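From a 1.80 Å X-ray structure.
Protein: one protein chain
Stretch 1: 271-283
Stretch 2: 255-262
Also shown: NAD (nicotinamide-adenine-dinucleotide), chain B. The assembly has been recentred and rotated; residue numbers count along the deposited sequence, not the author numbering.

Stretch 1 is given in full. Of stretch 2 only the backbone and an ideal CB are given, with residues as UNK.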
# COMPACT_ATOMS: atom_id res chain seq x y z
N SER A 271 -2.54 31.86 24.32
CA SER A 271 -1.33 32.62 24.08
C SER A 271 -0.30 31.81 23.31
O SER A 271 -0.36 30.58 23.31
CB SER A 271 -0.72 33.07 25.40
OG SER A 271 -0.23 31.94 26.11
N LYS A 272 0.64 32.50 22.69
CA LYS A 272 1.74 31.84 22.01
C LYS A 272 2.48 30.90 22.96
O LYS A 272 2.73 29.75 22.62
CB LYS A 272 2.71 32.87 21.41
CG LYS A 272 3.79 32.26 20.52
CD LYS A 272 4.80 33.29 20.03
CE LYS A 272 4.29 34.06 18.82
NZ LYS A 272 5.25 35.12 18.39
N GLU A 273 2.81 31.38 24.16
CA GLU A 273 3.58 30.59 25.12
C GLU A 273 2.86 29.30 25.52
O GLU A 273 3.49 28.24 25.62
CB GLU A 273 3.91 31.41 26.38
CG GLU A 273 4.00 32.91 26.15
CD GLU A 273 2.65 33.61 26.27
OE1 GLU A 273 1.93 33.34 27.26
OE2 GLU A 273 2.31 34.41 25.37
N ASP A 274 1.56 29.37 25.75
CA ASP A 274 0.81 28.18 26.12
C ASP A 274 0.80 27.15 24.99
O ASP A 274 0.91 25.95 25.22
CB ASP A 274 -0.62 28.54 26.51
CG ASP A 274 -0.70 29.21 27.87
OD1 ASP A 274 -0.46 28.53 28.90
OD2 ASP A 274 -0.99 30.42 27.90
N LEU A 275 0.67 27.64 23.76
CA LEU A 275 0.70 26.76 22.59
C LEU A 275 2.08 26.17 22.38
O LEU A 275 2.22 24.98 22.13
CB LEU A 275 0.26 27.51 21.33
CG LEU A 275 -1.24 27.73 21.14
CD1 LEU A 275 -1.47 28.93 20.23
CD2 LEU A 275 -1.89 26.49 20.57
N GLU A 276 3.11 27.01 22.47
CA GLU A 276 4.49 26.54 22.33
C GLU A 276 4.85 25.47 23.37
O GLU A 276 5.50 24.49 23.04
CB GLU A 276 5.49 27.70 22.42
CG GLU A 276 5.33 28.78 21.36
CD GLU A 276 5.73 28.34 19.97
OE1 GLU A 276 6.02 27.14 19.76
OE2 GLU A 276 5.76 29.21 19.06
N GLU A 277 4.42 25.67 24.61
CA GLU A 277 4.71 24.72 25.69
C GLU A 277 4.11 23.37 25.36
O GLU A 277 4.75 22.33 25.54
CB GLU A 277 4.17 25.21 27.05
CG GLU A 277 4.59 24.30 28.22
CD GLU A 277 3.56 24.24 29.36
OE1 GLU A 277 2.56 24.98 29.31
OE2 GLU A 277 3.75 23.43 30.29
N LYS A 278 2.87 23.38 24.89
CA LYS A 278 2.20 22.14 24.54
C LYS A 278 2.93 21.45 23.39
O LYS A 278 3.16 20.24 23.41
CB LYS A 278 0.74 22.39 24.18
CG LYS A 278 -0.08 22.94 25.32
CD LYS A 278 -1.49 22.36 25.32
CE LYS A 278 -2.43 23.23 26.13
NZ LYS A 278 -2.81 24.46 25.37
N ILE A 279 3.28 22.23 22.37
CA ILE A 279 3.96 21.69 21.20
C ILE A 279 5.32 21.12 21.61
O ILE A 279 5.70 20.03 21.16
CB ILE A 279 4.12 22.77 20.10
CG1 ILE A 279 2.76 23.05 19.45
CG2 ILE A 279 5.13 22.32 19.04
CD1 ILE A 279 2.71 24.37 18.70
N SER A 280 6.02 21.84 22.48
CA SER A 280 7.28 21.39 23.07
C SER A 280 7.14 20.03 23.75
O SER A 280 7.93 19.12 23.50
CB SER A 280 7.81 22.42 24.07
OG SER A 280 8.52 23.45 23.40
N ASN A 281 6.13 19.90 24.61
CA ASN A 281 5.95 18.68 25.39
C ASN A 281 5.55 17.49 24.52
O ASN A 281 6.11 16.40 24.66
CB ASN A 281 4.92 18.93 26.51
CG ASN A 281 5.46 19.85 27.59
OD1 ASN A 281 6.67 19.96 27.77
ND2 ASN A 281 4.56 20.51 28.33
N ILE A 282 4.61 17.69 23.61
CA ILE A 282 4.23 16.63 22.68
C ILE A 282 5.44 16.21 21.83
O ILE A 282 5.70 15.02 21.68
CB ILE A 282 3.04 17.05 21.77
CG1 ILE A 282 1.82 17.42 22.62
CG2 ILE A 282 2.71 15.94 20.73
CD1 ILE A 282 0.81 18.31 21.92
N SER A 283 6.18 17.18 21.28
CA SER A 283 7.28 16.85 20.37
C SER A 283 8.41 16.12 21.11
O SER A 283 8.95 15.14 20.60
CB SER A 283 7.81 18.11 19.68
OG SER A 283 8.88 17.84 18.77
N UNK A 255 -6.79 20.58 17.41
CA UNK A 255 -7.36 21.59 16.51
C UNK A 255 -6.60 22.91 16.62
O UNK A 255 -6.16 23.46 15.61
CB UNK A 255 -8.84 21.81 16.82
N UNK A 256 -6.40 23.39 17.83
CA UNK A 256 -5.66 24.64 18.04
C UNK A 256 -4.17 24.45 17.80
O UNK A 256 -3.49 25.34 17.28
CB UNK A 256 -5.89 25.17 19.46
N UNK A 257 -3.65 23.28 18.19
CA UNK A 257 -2.21 23.01 18.12
C UNK A 257 -1.77 22.90 16.67
O UNK A 257 -0.81 23.57 16.26
CB UNK A 257 -1.86 21.73 18.88
N UNK A 258 -2.47 22.10 15.88
CA UNK A 258 -2.07 21.93 14.48
C UNK A 258 -2.37 23.21 13.68
O UNK A 258 -1.60 23.55 12.79
CB UNK A 258 -2.79 20.73 13.86
N UNK A 259 -3.43 23.94 14.03
CA UNK A 259 -3.67 25.25 13.42
C UNK A 259 -2.50 26.22 13.63
O UNK A 259 -2.09 26.93 12.71
CB UNK A 259 -4.95 25.86 13.99
N UNK A 260 -1.97 26.25 14.84
CA UNK A 260 -0.86 27.13 15.16
C UNK A 260 0.40 26.72 14.42
O UNK A 260 1.13 27.56 13.89
CB UNK A 260 -0.61 27.14 16.67
N UNK A 261 0.67 25.42 14.40
CA UNK A 261 1.84 24.90 13.69
C UNK A 261 1.75 25.20 12.19
O UNK A 261 2.76 25.46 11.55
CB UNK A 261 1.97 23.39 13.92
N UNK A 262 0.54 25.18 11.65
CA UNK A 262 0.39 25.34 10.21
C UNK A 262 0.65 26.79 9.77
O UNK A 262 1.36 27.02 8.79
CB UNK A 262 -1.01 24.90 9.78
PA NAD B . -5.93 17.52 12.21
O1A NAD B . -5.54 18.62 13.18
O2A NAD B . -4.87 16.71 11.54
O5B NAD B . -6.86 18.14 11.04
C5B NAD B . -7.84 19.15 11.27
C4B NAD B . -8.06 19.93 9.99
O4B NAD B . -6.84 20.58 9.64
C3B NAD B . -8.44 19.01 8.83
O3B NAD B . -9.41 19.69 8.01
C2B NAD B . -7.13 18.84 8.08
O2B NAD B . -7.31 18.60 6.68
C1B NAD B . -6.40 20.15 8.35
N9A NAD B . -4.94 19.90 8.37
C8A NAD B . -4.28 19.04 9.17
N7A NAD B . -2.94 19.07 8.90
C5A NAD B . -2.76 19.94 7.90
C6A NAD B . -1.61 20.45 7.13
N6A NAD B . -0.36 20.00 7.39
N1A NAD B . -1.85 21.35 6.15
C2A NAD B . -3.09 21.81 5.89
N3A NAD B . -4.18 21.40 6.57
C4A NAD B . -4.08 20.48 7.55
O3 NAD B . -6.89 16.53 13.02
PN NAD B . -7.88 15.39 12.45
O1N NAD B . -7.03 14.31 11.81
O2N NAD B . -8.99 16.06 11.69
O5D NAD B . -8.48 14.87 13.85
C5D NAD B . -7.64 14.44 14.92
C4D NAD B . -8.49 13.68 15.93
O4D NAD B . -8.82 12.40 15.41
C3D NAD B . -7.67 13.40 17.18
O3D NAD B . -8.60 13.18 18.26
C2D NAD B . -6.97 12.10 16.85
O2D NAD B . -6.66 11.35 18.03
C1D NAD B . -7.96 11.39 15.93
N1N NAD B . -7.33 10.66 14.81
C2N NAD B . -7.56 11.02 13.53
C3N NAD B . -6.95 10.33 12.48
C7N NAD B . -7.20 10.69 11.04
O7N NAD B . -7.52 11.84 10.70
N7N NAD B . -7.09 9.71 10.16
C4N NAD B . -6.11 9.25 12.73
C5N NAD B . -5.89 8.90 14.06
C6N NAD B . -6.51 9.63 15.07

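The two helices cross nearly at right angles (98° between their N-to-C directions, axes 10.2 Å apart at closest approach). Contact is confined to positions 256, 257, 260 and 261, the first three of which share Leu-275.

At position 255 nothing of the first helix lies within 5.5 Å of the ideal CB, so many side chains would fit; the residue is Thr-255, which makes no contact across the pair.

Position 256 directs its CA-to-CB bond toward the first helix, with the ideal CB 4.4 Å from Leu-275 CD2. A small or apolar side chain would suit this neighbour. Ala-256 occupies it, and its backbone O also lies 3.8 Å from Leu-275 CD2.

From position 257 the bond points sideways, yet the ideal CB is 4.8 Å from Ile-279 CG1 and 5.3 Å from Ile-282 CD1. A branched or flexible aliphatic residue, such as isoleucine, leucine or methionine, could reach this apolar surface. Ile-257 does so: its CG2 packs 3.8 Å from Ile-279 CG1, while its CD1 extends to 3.7 Å from Ile-282 CD1.

Position 258 points away from the first helix but towards the NAD side, where phosphate oxygens would favour a donor. Asn-258 supplies one, its ND2 donating to NAD O1A at 3.0 Å. Position 259 points sideways into space free of the first helix; a long polar chain is acceptable, and Lys-259 makes no contact there.

Position 260 points toward the first helix, its ideal CB 4.1 Å from Leu-275 CD1 and 4.8 Å from Ile-279 CD1. Beyond these methyl groups lies the carboxylate of Glu-276, so the site calls for length, an apolar body and perhaps a donor at the tip: tyrosine, lysine or arginine are plausible. Tyr-260, with chi1 t, sits as a knob among Lys-272, Leu-275, Glu-276 and Ile-279. Leu-275 CB covers one ring face, Ile-279 CD1 approaches the edge at 3.5 Å from Tyr-260 CD2, and Tyr-260 OH donates a short 2.6 Å hydrogen bond to Glu-276 OE2.

At position 261 the sideways bond leaves the ideal CB 4.9 Å from Ile-279 CD1, within reach of several aliphatic side chains. Leu-261 turns its end nearer, bringing CD2 to 3.7 Å from Ile-279 CD1.

Position 262 is out of reach of the first helix, but its ideal CB lies 5.1 Å from NAD N1A, so an apolar or polar side chain could meet the adenine; Leu-262 places CD1 3.4 Å from NAD N1A.

Stretch 2 (255-262) TAINKYLL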
# COMPACT_ATOMS: atom_id res chain seq x y z
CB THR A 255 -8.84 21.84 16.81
OG1 THR A 255 -9.57 20.64 16.53
CG2 THR A 255 -9.39 22.97 15.96
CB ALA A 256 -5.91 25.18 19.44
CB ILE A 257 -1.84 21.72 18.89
CG1 ILE A 257 -1.89 21.98 20.39
CG2 ILE A 257 -0.45 21.19 18.48
CD1 ILE A 257 -1.85 20.71 21.22
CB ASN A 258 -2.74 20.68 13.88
CG ASN A 258 -2.04 19.38 14.32
OD1 ASN A 258 -0.86 19.38 14.69
ND2 ASN A 258 -2.77 18.27 14.27
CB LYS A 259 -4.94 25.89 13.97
CG LYS A 259 -6.23 25.56 13.22
CD LYS A 259 -7.41 26.27 13.91
CE LYS A 259 -8.75 25.98 13.25
NZ LYS A 259 -9.79 26.93 13.77
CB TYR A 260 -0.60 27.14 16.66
CG TYR A 260 0.56 28.02 17.02
CD1 TYR A 260 0.41 29.40 17.07
CD2 TYR A 260 1.82 27.49 17.27
CE1 TYR A 260 1.48 30.22 17.39
CE2 TYR A 260 2.89 28.30 17.59
CZ TYR A 260 2.71 29.67 17.65
OH TYR A 260 3.77 30.48 17.96
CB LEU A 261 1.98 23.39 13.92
CG LEU A 261 2.62 22.92 15.23
CD1 LEU A 261 2.56 21.41 15.36
CD2 LEU A 261 4.06 23.40 15.35
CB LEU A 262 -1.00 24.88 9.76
CG LEU A 262 -1.25 24.98 8.25
CD1 LEU A 262 -0.33 24.05 7.44
CD2 LEU A 262 -2.72 24.70 7.96
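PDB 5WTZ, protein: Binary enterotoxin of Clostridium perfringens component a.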